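Local coordinates for Myo-inositol dehydrogenase (Corynebacterium glutamicum, PDB 3EUW), which probably oxidises myo-inositol with NAD+ as the hydride acceptor, as a member of the Gfo/Idh/MocA family of oxidoreductases, at residues L100-V105 with A313-N318. Numbering follows the deposited sequence.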
ATOM      1  N   LEU A 100     -16.002  25.379 -27.617  1.00 20.24           N
ATOM      2  CA  LEU A 100     -17.028  24.428 -27.189  1.00 21.42           C
ATOM      3  C   LEU A 100     -17.923  24.039 -28.345  1.00 22.46           C
ATOM      4  O   LEU A 100     -18.575  22.991 -28.307  1.00 22.10           O
ATOM      5  CB  LEU A 100     -17.891  25.026 -26.079  1.00 20.96           C
ATOM      6  CG  LEU A 100     -17.143  25.278 -24.776  1.00 21.52           C
ATOM      7  CD1 LEU A 100     -18.043  26.017 -23.806  1.00 20.48           C
ATOM      8  CD2 LEU A 100     -16.679  23.941 -24.201  1.00 19.50           C
ATOM      9  N   ASP A 101     -17.942  24.892 -29.370  1.00 22.84           N
ATOM     10  CA  ASP A 101     -18.765  24.689 -30.558  1.00 23.28           C
ATOM     11  C   ASP A 101     -17.964  24.035 -31.671  1.00 23.85           C
ATOM     12  O   ASP A 101     -17.103  24.672 -32.282  1.00 25.27           O
ATOM     13  CB  ASP A 101     -19.304  26.037 -31.051  1.00 22.76           C
ATOM     14  CG  ASP A 101     -20.363  25.887 -32.131  1.00 24.09           C
ATOM     15  OD1 ASP A 101     -20.319  24.902 -32.908  1.00 21.09           O
ATOM     16  OD2 ASP A 101     -21.239  26.771 -32.208  1.00 27.76           O
ATOM     17  N   ILE A 102     -18.253  22.771 -31.950  1.00 25.16           N
ATOM     18  CA  ILE A 102     -17.530  22.057 -32.993  1.00 25.91           C
ATOM     19  C   ILE A 102     -17.523  22.811 -34.328  1.00 27.80           C
ATOM     20  O   ILE A 102     -16.570  22.695 -35.092  1.00 27.91           O
ATOM     21  CB  ILE A 102     -18.110  20.639 -33.210  1.00 25.20           C
ATOM     22  CG1 ILE A 102     -17.288  19.904 -34.272  1.00 25.28           C
ATOM     23  CG2 ILE A 102     -19.577  20.717 -33.598  1.00 23.50           C
ATOM     24  CD1 ILE A 102     -15.863  19.605 -33.835  1.00 24.51           C
ATOM     25  N   GLU A 103     -18.574  23.581 -34.609  1.00 29.07           N
ATOM     26  CA  GLU A 103     -18.636  24.340 -35.858  1.00 32.27           C
ATOM     27  C   GLU A 103     -17.576  25.439 -35.892  1.00 31.42           C
ATOM     28  O   GLU A 103     -16.904  25.626 -36.905  1.00 30.35           O
ATOM     29  CB  GLU A 103     -20.025  24.951 -36.064  1.00 35.84           C
ATOM     30  CG  GLU A 103     -21.084  23.919 -36.402  1.00 42.05           C
ATOM     31  CD  GLU A 103     -20.614  22.968 -37.487  1.00 46.56           C
ATOM     32  OE1 GLU A 103     -20.393  23.431 -38.627  1.00 48.64           O
ATOM     33  OE2 GLU A 103     -20.452  21.761 -37.196  1.00 49.28           O
HETATM   34  N   MSE A 104     -17.424  26.163 -34.789  1.00 30.68           N
HETATM   35  CA  MSE A 104     -16.409  27.211 -34.729  1.00 29.58           C
HETATM   36  C   MSE A 104     -15.031  26.573 -34.859  1.00 27.39           C
HETATM   37  O   MSE A 104     -14.123  27.143 -35.475  1.00 25.92           O
HETATM   38  CB  MSE A 104     -16.504  27.978 -33.406  1.00 31.39           C
HETATM   39  CG  MSE A 104     -17.847  28.718 -33.237  1.00 35.87           C
HETATM   40 SE   MSE A 104     -18.137  30.036 -34.682  1.00 39.92          SE
HETATM   41  CE  MSE A 104     -16.483  31.107 -34.404  1.00 37.23           C
ATOM     42  N   VAL A 105     -14.877  25.393 -34.262  1.00 25.34           N
ATOM     43  CA  VAL A 105     -13.613  24.676 -34.321  1.00 24.01           C
ATOM     44  C   VAL A 105     -13.318  24.369 -35.780  1.00 25.87           C
ATOM     45  O   VAL A 105     -12.184  24.492 -36.233  1.00 27.17           O
ATOM     46  CB  VAL A 105     -13.664  23.339 -33.540  1.00 23.41           C
ATOM     47  CG1 VAL A 105     -12.381  22.556 -33.783  1.00 22.23           C
ATOM     48  CG2 VAL A 105     -13.863  23.604 -32.038  1.00 18.74           C
ATOM     49  N   ALA A 313     -11.143  15.309 -29.564  1.00 16.12           N
ATOM     50  CA  ALA A 313     -11.517  15.235 -28.163  1.00 15.20           C
ATOM     51  C   ALA A 313     -12.903  15.841 -27.995  1.00 14.90           C
ATOM     52  O   ALA A 313     -13.739  15.295 -27.272  1.00 16.67           O
ATOM     53  CB  ALA A 313     -10.509  15.969 -27.306  1.00 14.81           C
ATOM     54  N   LEU A 314     -13.156  16.952 -28.679  1.00 13.56           N
ATOM     55  CA  LEU A 314     -14.461  17.603 -28.582  1.00 14.11           C
ATOM     56  C   LEU A 314     -15.513  16.749 -29.269  1.00 13.80           C
ATOM     57  O   LEU A 314     -16.632  16.599 -28.769  1.00 14.98           O
ATOM     58  CB  LEU A 314     -14.428  19.009 -29.208  1.00 13.17           C
ATOM     59  CG  LEU A 314     -15.784  19.734 -29.272  1.00 16.65           C
ATOM     60  CD1 LEU A 314     -16.327  19.906 -27.847  1.00 17.33           C
ATOM     61  CD2 LEU A 314     -15.647  21.107 -29.960  1.00 13.08           C
ATOM     62  N   GLU A 315     -15.161  16.180 -30.415  1.00 14.51           N
ATOM     63  CA  GLU A 315     -16.107  15.327 -31.136  1.00 16.26           C
ATOM     64  C   GLU A 315     -16.514  14.125 -30.280  1.00 15.18           C
ATOM     65  O   GLU A 315     -17.673  13.712 -30.297  1.00 16.52           O
ATOM     66  CB  GLU A 315     -15.511  14.841 -32.470  1.00 16.88           C
ATOM     67  CG  GLU A 315     -15.225  15.951 -33.477  1.00 18.66           C
ATOM     68  CD  GLU A 315     -14.544  15.446 -34.752  1.00 23.56           C
ATOM     69  OE1 GLU A 315     -13.593  14.642 -34.666  1.00 26.14           O
ATOM     70  OE2 GLU A 315     -14.947  15.864 -35.853  1.00 25.28           O
ATOM     71  N   LEU A 316     -15.565  13.559 -29.541  1.00 14.35           N
ATOM     72  CA  LEU A 316     -15.859  12.418 -28.682  1.00 14.39           C
ATOM     73  C   LEU A 316     -16.782  12.902 -27.569  1.00 14.56           C
ATOM     74  O   LEU A 316     -17.751  12.228 -27.209  1.00 14.13           O
ATOM     75  CB  LEU A 316     -14.574  11.834 -28.078  1.00 14.37           C
ATOM     76  CG  LEU A 316     -13.610  11.071 -29.000  1.00 16.46           C
ATOM     77  CD1 LEU A 316     -12.429  10.537 -28.179  1.00 17.25           C
ATOM     78  CD2 LEU A 316     -14.330   9.913 -29.678  1.00 16.40           C
ATOM     79  N   ALA A 317     -16.492  14.082 -27.026  1.00 13.64           N
ATOM     80  CA  ALA A 317     -17.342  14.613 -25.966  1.00 13.26           C
ATOM     81  C   ALA A 317     -18.760  14.823 -26.521  1.00 13.63           C
ATOM     82  O   ALA A 317     -19.745  14.522 -25.847  1.00 14.18           O
ATOM     83  CB  ALA A 317     -16.771  15.922 -25.418  1.00  8.62           C
ATOM     84  N   ASN A 318     -18.868  15.322 -27.749  1.00 12.34           N
ATOM     85  CA  ASN A 318     -20.196  15.530 -28.328  1.00 14.23           C
ATOM     86  C   ASN A 318     -20.881  14.183 -28.531  1.00 14.19           C
ATOM     87  O   ASN A 318     -22.088  14.051 -28.305  1.00 13.42           O
ATOM     88  CB  ASN A 318     -20.116  16.297 -29.657  1.00 13.27           C
ATOM     89  CG  ASN A 318     -19.752  17.760 -29.460  1.00 12.94           C
ATOM     90  OD1 ASN A 318     -19.971  18.315 -28.389  1.00 14.25           O
ATOM     91  ND2 ASN A 318     -19.216  18.394 -30.499  1.00 14.24           N
TER
HETATM   92  O   HOH W   1     -19.652  21.432 -30.053  1.00 28.22           O
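L314 puts CD2 against I102 and V105 in the first turn of helix 102-112 and CD1 against L100 in the loop before it. L314 CD2 lies 3.7 Å from I102 N and as close to V105 CG2, while L314 CD1 is 3.8 Å from L100 O. L314 CG is anti to the backbone N (chi1 175°); the side chain slides past that of V105 in the opposite direction and crosses I102 obliquely. I102 also has CG1 anti to its own N (chi1 -178°), and its chain ends with I102 CD1 against the aliphatic E315 CG, 3.7 Å away, the two side chains crossing at about a right angle. The contact joins the N-terminal Rossmann domain, at the loop and helix that follow strand 92-94, to the long helix 307-326 from late in the chain, which also packs on helix 169-185. D101 caps the start of helix 102-112: D101 OD1 accepts from E103 N at 2.8 Å, approached on the anti side and 30° out of the carboxylate plane. A water bridges the two segments beside I102, donating to L100 O (2.6 Å) and accepting from both I102 N and N318 ND2. N318 ND2 also sits 3.7 Å from I102 CB. N318 OD1 is hydrogen-bonded to R172 NE of helix 169-185, and this bond and the water together help to fix the turn of the amide.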